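PDB 7D9E: gamma-glutamyltransferase 1 Threonine peptidase. MEROPS family T03 from Pseudomonas nitroreducens, which probably transfers gamma-glutamyl groups from a donor to acceptor amines (transpeptidation) or to water (hydrolysis), and is of interest for theanine synthesis. Local coordinates for residues Ala57-Phe62 and Ser147-Pro152; Leu64-Pro69 and Thr159-Ala164; Phe311-Asp316 and Pro334-Lys339. All coordinates share one frame; numbering follows the deposited sequence.

Contact 1: Ala57-Phe62 and Ser147-Pro152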
loop_
_atom_site.group_PDB
_atom_site.type_symbol
_atom_site.label_atom_id
_atom_site.label_comp_id
_atom_site.label_asym_id
_atom_site.label_seq_id
_atom_site.Cartn_x
_atom_site.Cartn_y
_atom_site.Cartn_z
ATOM N N ALA A 57 13.677 -9.621 1.241
ATOM C CA ALA A 57 12.828 -8.456 1.015
ATOM C C ALA A 57 13.610 -7.282 0.443
ATOM O O ALA A 57 13.114 -6.575 -0.443
ATOM C CB ALA A 57 12.127 -8.064 2.313
ATOM N N VAL A 58 14.831 -7.061 0.921
ATOM C CA VAL A 58 15.666 -5.994 0.376
ATOM C C VAL A 58 15.945 -6.240 -1.099
ATOM O O VAL A 58 15.751 -5.359 -1.946
ATOM C CB VAL A 58 16.963 -5.870 1.188
ATOM C CG1 VAL A 58 17.906 -4.899 0.507
ATOM C CG2 VAL A 58 16.627 -5.439 2.601
ATOM N N ALA A 59 16.399 -7.447 -1.431
ATOM C CA ALA A 59 16.706 -7.740 -2.825
ATOM C C ALA A 59 15.456 -7.597 -3.687
ATOM O O ALA A 59 15.520 -7.066 -4.802
ATOM C CB ALA A 59 17.321 -9.134 -2.935
ATOM N N THR A 60 14.304 -8.042 -3.170
ATOM C CA THR A 60 13.057 -7.989 -3.935
ATOM C C THR A 60 12.595 -6.552 -4.152
ATOM O O THR A 60 12.192 -6.176 -5.263
ATOM C CB THR A 60 11.996 -8.797 -3.187
ATOM O OG1 THR A 60 12.410 -10.166 -3.098
ATOM C CG2 THR A 60 10.644 -8.716 -3.905
ATOM N N ALA A 61 12.674 -5.724 -3.111
ATOM C CA ALA A 61 12.236 -4.340 -3.233
ATOM C C ALA A 61 13.078 -3.578 -4.243
ATOM O O ALA A 61 12.549 -2.776 -5.017
ATOM C CB ALA A 61 12.289 -3.655 -1.873
ATOM N N PHE A 62 14.399 -3.806 -4.261
ATOM C CA PHE A 62 15.187 -3.130 -5.291
ATOM C C PHE A 62 14.903 -3.710 -6.668
ATOM O O PHE A 62 14.889 -2.969 -7.661
ATOM C CB PHE A 62 16.675 -3.162 -4.955
ATOM C CG PHE A 62 17.088 -2.165 -3.902
ATOM C CD1 PHE A 62 17.038 -0.811 -4.151
ATOM C CD2 PHE A 62 17.537 -2.601 -2.666
ATOM C CE1 PHE A 62 17.453 0.116 -3.177
ATOM C CE2 PHE A 62 17.953 -1.688 -1.690
ATOM C CZ PHE A 62 17.881 -0.338 -1.941
ATOM N N SER A 147 25.633 -5.008 -0.367
ATOM C CA SER A 147 25.990 -4.786 -1.765
ATOM C C SER A 147 25.562 -5.956 -2.643
ATOM O O SER A 147 25.142 -5.757 -3.787
ATOM C CB SER A 147 27.492 -4.540 -1.888
ATOM O OG SER A 147 28.216 -5.669 -1.435
ATOM N N GLU A 148 25.648 -7.185 -2.122
ATOM C CA GLU A 148 25.265 -8.353 -2.906
ATOM C C GLU A 148 23.756 -8.407 -3.132
ATOM O O GLU A 148 23.299 -8.907 -4.170
ATOM C CB GLU A 148 25.733 -9.625 -2.191
ATOM C CG GLU A 148 27.250 -9.757 -2.056
ATOM C CD GLU A 148 27.997 -9.471 -3.343
ATOM N N LEU A 149 22.968 -7.879 -2.196
ATOM C CA LEU A 149 21.517 -7.889 -2.350
ATOM C C LEU A 149 21.042 -6.951 -3.451
ATOM O O LEU A 149 19.905 -7.090 -3.922
ATOM C CB LEU A 149 20.884 -7.477 -1.025
ATOM C CG LEU A 149 21.122 -8.458 0.128
ATOM C CD1 LEU A 149 20.491 -7.869 1.379
ATOM C CD2 LEU A 149 20.567 -9.840 -0.161
ATOM N N LEU A 150 21.864 -5.987 -3.850
ATOM C CA LEU A 150 21.521 -5.087 -4.937
ATOM C C LEU A 150 21.873 -5.673 -6.297
ATOM O O LEU A 150 21.370 -5.180 -7.312
ATOM C CB LEU A 150 22.256 -3.751 -4.764
ATOM C CG LEU A 150 21.648 -2.623 -3.922
ATOM C CD1 LEU A 150 20.444 -2.003 -4.591
ATOM C CD2 LEU A 150 21.282 -3.151 -2.522
ATOM N N THR A 151 22.686 -6.730 -6.359
ATOM C CA THR A 151 23.164 -7.173 -7.662
ATOM C C THR A 151 22.038 -7.678 -8.563
ATOM O O THR A 151 22.098 -7.406 -9.771
ATOM C CB THR A 151 24.303 -8.197 -7.541
ATOM O OG1 THR A 151 23.887 -9.337 -6.793
ATOM C CG2 THR A 151 25.470 -7.556 -6.845
ATOM N N PRO A 152 21.013 -8.389 -8.071
ATOM C CA PRO A 152 19.926 -8.768 -8.984
ATOM C C PRO A 152 19.259 -7.568 -9.634
ATOM O O PRO A 152 19.044 -7.554 -10.853
ATOM C CB PRO A 152 18.951 -9.532 -8.067
ATOM C CG PRO A 152 19.818 -10.084 -6.984
ATOM C CD PRO A 152 20.837 -8.985 -6.735
HETATM O O HOH W 1 18.283 -6.652 -5.962
#
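Leu149 meets Val58 and Ala59 where helix 146-159 crosses helix 53-67 at -39°, the two local axes 8.0 Å apart. Its CD1 methyl lies 4.0 Å from CG1 of Val58, a branch turned to it by standing anti to the backbone N (chi1 172°), and the two side chains cross at about a right angle. The small side chain of Ala59 lets the backbones close in, with Leu149 O only 3.4 Å from Ala59 CB and in a CA-H...O contact with Ala59 CA. One water joins the carbonyls, donating to Leu149 O at 2.6 Å and to Ala59 O at 3.0 Å. Next along the helix, Leu150 swings its end inward and sets CD1 over the middle of the Phe62 ring, 3.5 Å from the ring centroid, while its CD2 touches the rim at CE2. Leu206 of helix 200-212 packs on both residues. With alanine in place of Phe62, the Leu150 methyl would probably lose the aromatic face it rests on, leaving a gap between the helices. Thr151 then turns back on its own helix, its hydroxyl (OG1 to Glu148 O 2.7 Å) and its N-H both given to Glu148 O. Pro152 has no N-H for the preceding turn, and the helix kinks. Since no direct hydrogen bond spans the segments, this buried helix-helix interface rests on apolar and CH-pi packing plus one bridging water.

Contact 2: Leu64-Pro69 and Thr159-Ala164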
loop_
_atom_site.group_PDB
_atom_site.type_symbol
_atom_site.label_atom_id
_atom_site.label_comp_id
_atom_site.label_asym_id
_atom_site.label_seq_id
_atom_site.Cartn_x
_atom_site.Cartn_y
_atom_site.Cartn_z
ATOM N N LEU A 64 11.995 -4.864 -7.818
ATOM C CA LEU A 64 10.752 -4.286 -8.313
ATOM C C LEU A 64 10.874 -2.797 -8.620
ATOM O O LEU A 64 10.089 -2.279 -9.426
ATOM C CB LEU A 64 9.633 -4.552 -7.313
ATOM C CG LEU A 64 9.316 -6.027 -7.064
ATOM C CD1 LEU A 64 8.369 -6.218 -5.869
ATOM C CD2 LEU A 64 8.722 -6.658 -8.311
ATOM N N ALA A 65 11.835 -2.097 -8.006
ATOM C CA ALA A 65 12.124 -0.718 -8.373
ATOM C C ALA A 65 12.627 -0.617 -9.807
ATOM O O ALA A 65 12.559 0.466 -10.411
ATOM C CB ALA A 65 13.144 -0.147 -7.395
ATOM N N VAL A 66 13.111 -1.729 -10.362
ATOM C CA VAL A 66 13.494 -1.823 -11.759
ATOM C C VAL A 66 12.365 -2.387 -12.615
ATOM O O VAL A 66 12.002 -1.806 -13.640
ATOM C CB VAL A 66 14.771 -2.678 -11.899
ATOM C CG1 VAL A 66 15.148 -2.809 -13.367
ATOM C CG2 VAL A 66 15.913 -2.090 -11.089
ATOM N N THR A 67 11.798 -3.524 -12.214
ATOM C CA THR A 67 10.885 -4.270 -13.070
ATOM C C THR A 67 9.429 -3.866 -12.927
ATOM O O THR A 67 8.627 -4.257 -13.780
ATOM C CB THR A 67 11.016 -5.785 -12.831
ATOM O OG1 THR A 67 10.531 -6.109 -11.521
ATOM C CG2 THR A 67 12.468 -6.229 -12.983
ATOM N N TYR A 68 9.071 -3.090 -11.889
ATOM C CA TYR A 68 7.645 -2.866 -11.717
ATOM C C TYR A 68 7.640 -1.318 -11.438
ATOM O O TYR A 68 7.121 -0.876 -10.408
ATOM C CB TYR A 68 7.194 -3.563 -10.479
ATOM C CG TYR A 68 5.720 -3.906 -10.358
ATOM C CD1 TYR A 68 5.280 -5.098 -10.889
ATOM C CD2 TYR A 68 4.768 -3.013 -9.949
ATOM C CE1 TYR A 68 3.969 -5.486 -10.817
ATOM C CE2 TYR A 68 3.412 -3.375 -9.922
ATOM C CZ TYR A 68 3.036 -4.618 -10.372
ATOM O OH TYR A 68 1.720 -5.037 -10.388
ATOM N N PRO A 69 8.219 -0.498 -12.329
ATOM C CA PRO A 69 8.405 0.937 -12.015
ATOM C C PRO A 69 7.113 1.730 -11.835
ATOM O O PRO A 69 7.162 2.884 -11.346
ATOM C CB PRO A 69 9.182 1.466 -13.231
ATOM C CG PRO A 69 8.865 0.505 -14.327
ATOM C CD PRO A 69 8.786 -0.841 -13.636
ATOM N N THR A 159 20.493 -5.209 -18.162
ATOM C CA THR A 159 20.227 -6.106 -19.279
ATOM C C THR A 159 18.748 -6.318 -19.558
ATOM O O THR A 159 18.415 -6.940 -20.575
ATOM C CB THR A 159 20.919 -7.467 -19.083
ATOM O OG1 THR A 159 20.507 -8.070 -17.856
ATOM C CG2 THR A 159 22.435 -7.293 -19.057
ATOM N N GLY A 160 17.866 -5.840 -18.695
ATOM C CA GLY A 160 16.471 -5.630 -19.021
ATOM C C GLY A 160 15.540 -6.644 -18.371
ATOM O O GLY A 160 15.952 -7.638 -17.768
ATOM N N PHE A 161 14.248 -6.332 -18.484
ATOM C CA PHE A 161 13.166 -7.244 -18.140
ATOM C C PHE A 161 12.076 -7.078 -19.202
ATOM O O PHE A 161 12.048 -6.082 -19.928
ATOM C CB PHE A 161 12.584 -6.937 -16.749
ATOM C CG PHE A 161 11.810 -5.661 -16.707
ATOM C CD1 PHE A 161 12.458 -4.448 -16.554
ATOM C CD2 PHE A 161 10.433 -5.669 -16.845
ATOM C CE1 PHE A 161 11.747 -3.277 -16.533
ATOM C CE2 PHE A 161 9.728 -4.507 -16.843
ATOM C CZ PHE A 161 10.380 -3.303 -16.695
ATOM N N LYS A 162 11.177 -8.058 -19.286
ATOM C CA LYS A 162 10.110 -8.071 -20.281
ATOM C C LYS A 162 8.888 -7.317 -19.756
ATOM O O LYS A 162 8.325 -7.683 -18.710
ATOM C CB LYS A 162 9.767 -9.518 -20.645
ATOM C CG LYS A 162 8.710 -9.678 -21.710
ATOM C CD LYS A 162 8.550 -11.149 -22.117
ATOM C CE LYS A 162 7.622 -11.283 -23.314
ATOM N NZ LYS A 162 6.970 -12.625 -23.382
ATOM N N VAL A 163 8.493 -6.266 -20.483
ATOM C CA VAL A 163 7.347 -5.437 -20.102
ATOM C C VAL A 163 6.055 -6.236 -20.254
ATOM O O VAL A 163 5.827 -6.902 -21.271
ATOM C CB VAL A 163 7.323 -4.162 -20.956
ATOM C CG1 VAL A 163 6.030 -3.380 -20.757
ATOM C CG2 VAL A 163 8.519 -3.289 -20.607
ATOM N N ALA A 164 5.193 -6.161 -19.245
ATOM C CA ALA A 164 3.919 -6.857 -19.215
ATOM C C ALA A 164 2.809 -6.060 -19.903
ATOM O O ALA A 164 2.855 -4.830 -19.989
ATOM C CB ALA A 164 3.534 -7.103 -17.751
#
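Phe161 lays its ring against Thr67 and Val66 at the C-terminal end of helix 53-67, in the large subunit of this Ntn-hydrolase-clan gamma-glutamyltranspeptidase. The phenylalanine comes from the short strand 161-162, which pairs antiparallel with strand 196-197. A CH-pi contact joins the ring to the main chain of Thr67: CA is 3.6 Å from the ring centroid and only 8° off the ring normal. A chi1 of 70° places CG of Phe161 between its own backbone N and carbonyl carbon, a turn that directs the ring at the helix end. Thr67 adds its methyl, with CG2 3.8 Å from Phe161 CG, near the root of the ring. Its hydroxyl takes no part in the apolar contact and instead bonds to Asp36. Val66 contributes mainly its carbonyl, Val66 O lying 3.3 Å from CE1 of Phe161 in an oblique approach, and Thr67 O lies equally near CE2 at 3.3 Å. Both oxygens also accept from side-chain amides, Val66 O from Gln199 and Thr67 O from Gln167, so the buried carbonyls at the end of the helix have polar partners beside the aromatic ring. Gln167 also packs on the ring and on Pro69, linking helix 165-178 to the same site. Beyond the helix end, Pro69 brings CD to 4.2 Å from Phe161 CZ.

Contact 3: Phe311-Asp316 and Pro334-Lys339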
loop_
_atom_site.group_PDB
_atom_site.type_symbol
_atom_site.label_atom_id
_atom_site.label_comp_id
_atom_site.label_asym_id
_atom_site.label_seq_id
_atom_site.Cartn_x
_atom_site.Cartn_y
_atom_site.Cartn_z
ATOM N N PHE A 311 -15.075 4.896 7.528
ATOM C CA PHE A 311 -14.601 6.034 6.756
ATOM C C PHE A 311 -15.015 7.355 7.383
ATOM O O PHE A 311 -14.323 8.362 7.193
ATOM C CB PHE A 311 -15.041 5.924 5.305
ATOM C CG PHE A 311 -14.114 5.067 4.488
ATOM C CD1 PHE A 311 -12.985 5.623 3.907
ATOM C CD2 PHE A 311 -14.339 3.701 4.352
ATOM C CE1 PHE A 311 -12.107 4.835 3.180
ATOM C CE2 PHE A 311 -13.448 2.901 3.617
ATOM C CZ PHE A 311 -12.351 3.475 3.029
ATOM N N ALA A 312 -16.118 7.380 8.138
ATOM C CA ALA A 312 -16.445 8.602 8.874
ATOM C C ALA A 312 -15.335 8.965 9.855
ATOM O O ALA A 312 -14.937 10.138 9.950
ATOM C CB ALA A 312 -17.769 8.445 9.621
ATOM N N ASP A 313 -14.822 7.971 10.589
ATOM C CA ASP A 313 -13.770 8.213 11.568
ATOM C C ASP A 313 -12.448 8.552 10.887
ATOM O O ASP A 313 -11.699 9.427 11.358
ATOM C CB ASP A 313 -13.566 6.973 12.436
ATOM C CG ASP A 313 -14.665 6.761 13.453
ATOM O OD1 ASP A 313 -15.609 7.574 13.508
ATOM O OD2 ASP A 313 -14.572 5.773 14.222
ATOM N N ARG A 314 -12.132 7.838 9.808
ATOM C CA ARG A 314 -10.881 8.058 9.080
ATOM C C ARG A 314 -10.747 9.507 8.631
ATOM O O ARG A 314 -9.682 10.126 8.807
ATOM C CB ARG A 314 -10.851 7.110 7.873
ATOM C CG ARG A 314 -9.594 7.217 7.012
ATOM C CD ARG A 314 -9.695 6.316 5.758
ATOM N NE ARG A 314 -8.401 6.194 5.093
ATOM C CZ ARG A 314 -7.843 7.135 4.321
ATOM N NH1 ARG A 314 -8.457 8.290 4.079
ATOM N NH2 ARG A 314 -6.642 6.932 3.796
ATOM N N ALA A 315 -11.831 10.083 8.101
ATOM C CA ALA A 315 -11.749 11.424 7.534
ATOM C C ALA A 315 -11.599 12.491 8.608
ATOM O O ALA A 315 -11.025 13.558 8.353
ATOM C CB ALA A 315 -13.003 11.722 6.709
ATOM N N ASP A 316 -12.096 12.231 9.806
ATOM C CA ASP A 316 -12.156 13.276 10.814
ATOM C C ASP A 316 -10.937 13.291 11.719
ATOM O O ASP A 316 -10.489 14.374 12.124
ATOM C CB ASP A 316 -13.419 13.076 11.662
ATOM C CG ASP A 316 -13.885 14.348 12.332
ATOM O OD1 ASP A 316 -14.164 15.343 11.628
ATOM O OD2 ASP A 316 -13.987 14.337 13.571
ATOM N N PRO A 334 -12.883 -1.538 22.945
ATOM C CA PRO A 334 -13.987 -2.491 22.710
ATOM C C PRO A 334 -15.377 -1.908 22.932
ATOM O O PRO A 334 -16.322 -2.304 22.233
ATOM C CB PRO A 334 -13.714 -3.625 23.713
ATOM C CG PRO A 334 -12.352 -3.373 24.291
ATOM C CD PRO A 334 -11.749 -2.158 23.661
ATOM N N LYS A 335 -15.536 -1.000 23.894
ATOM C CA LYS A 335 -16.845 -0.400 24.145
ATOM C C LYS A 335 -17.252 0.520 23.005
ATOM O O LYS A 335 -18.432 0.600 22.646
ATOM C CB LYS A 335 -16.814 0.377 25.461
ATOM C CG LYS A 335 -16.690 -0.508 26.689
ATOM N N TYR A 336 -16.288 1.230 22.428
ATOM C CA TYR A 336 -16.580 2.062 21.269
ATOM C C TYR A 336 -16.947 1.202 20.067
ATOM O O TYR A 336 -17.918 1.483 19.355
ATOM C CB TYR A 336 -15.358 2.930 20.973
ATOM C CG TYR A 336 -15.499 3.767 19.731
ATOM C CD1 TYR A 336 -16.338 4.875 19.723
ATOM C CD2 TYR A 336 -14.825 3.446 18.579
ATOM C CE1 TYR A 336 -16.485 5.645 18.609
ATOM C CE2 TYR A 336 -14.967 4.211 17.433
ATOM C CZ TYR A 336 -15.798 5.313 17.466
ATOM O OH TYR A 336 -15.954 6.091 16.351
ATOM N N ILE A 337 -16.165 0.156 19.811
ATOM C CA ILE A 337 -16.474 -0.761 18.717
ATOM C C ILE A 337 -17.871 -1.353 18.890
ATOM O O ILE A 337 -18.617 -1.504 17.914
ATOM C CB ILE A 337 -15.375 -1.832 18.620
ATOM C CG1 ILE A 337 -14.104 -1.197 18.040
ATOM C CG2 ILE A 337 -15.858 -3.018 17.784
ATOM C CD1 ILE A 337 -12.849 -2.024 18.229
ATOM N N ALA A 338 -18.257 -1.685 20.128
ATOM C CA ALA A 338 -19.609 -2.191 20.347
ATOM C C ALA A 338 -20.655 -1.131 20.015
ATOM O O ALA A 338 -21.692 -1.438 19.414
ATOM C CB ALA A 338 -19.775 -2.668 21.791
ATOM N N LYS A 339 -20.413 0.119 20.416
ATOM C CA LYS A 339 -21.360 1.189 20.115
ATOM C C LYS A 339 -21.514 1.386 18.612
ATOM O O LYS A 339 -22.631 1.498 18.096
ATOM C CB LYS A 339 -20.913 2.491 20.789
ATOM C CG LYS A 339 -21.885 3.639 20.597
#
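Tyr336 points its phenol at the carboxylate of Asp313, and the two side chains, coming from opposite directions, overlap at their ends alone. A Tyr-Asp side-chain hydrogen bond thus joins two helices of the large subunit, 297-317 and 334-343, whose backbones stay well apart here: the nearest CA atoms, those of Asp313 and Ile337, are 11.8 Å from each other. The long tyrosine spans the separation because its CG stands anti to the backbone N (chi1 176°), extending the ring from helix 334-343 toward the other helix. The hydroxyl donates to Asp313, Tyr336 OH lying 2.6 Å from OD2. It meets that oxygen on the syn side, 19° out of the carboxylate plane, and OD2 in turn sits at the edge of the phenol ring, in its plane. The carboxylate and ring planes are tilted 26° from each other. Both oxygens of Asp313 have further partners: OD2 also accepts from the side-chain amide of Gln277, on helix 271-284, while OD1 forms a salt bridge with Arg340 and a hydrogen bond with the backbone N of Gly358. The nearby arginine would be expected to favour the charged carboxylate, which in turn would make it a stronger acceptor for the phenol. Leu331 of helix 328-332 packs on both Asp313 and Tyr336, adding an apolar neighbour to the polar pair. Asp313 OD1 lies 3.2 Å from Tyr336 OH, but the angle there is too poor for a hydrogen bond.

From the N terminus, helix 53-67 supplies the first segments of contacts 1 and 2 in turn, and the chain then passes through strands 77-84 and 87-93 and helix 130-141 before helix 146-159 returns to close contact 1. Contact 2 closes just afterwards on strand 161-162. Their segments alternate, so the two long loops cross, and their centres are 14 Å apart; together they tie successive parts of one helix to a helix and the strand following it. Contact 3 comes later, in series, closing a short loop between helices 297-317 and 334-343. It lies on the opposite side of the chain's centre, about 40 Å from contact 1 between centres.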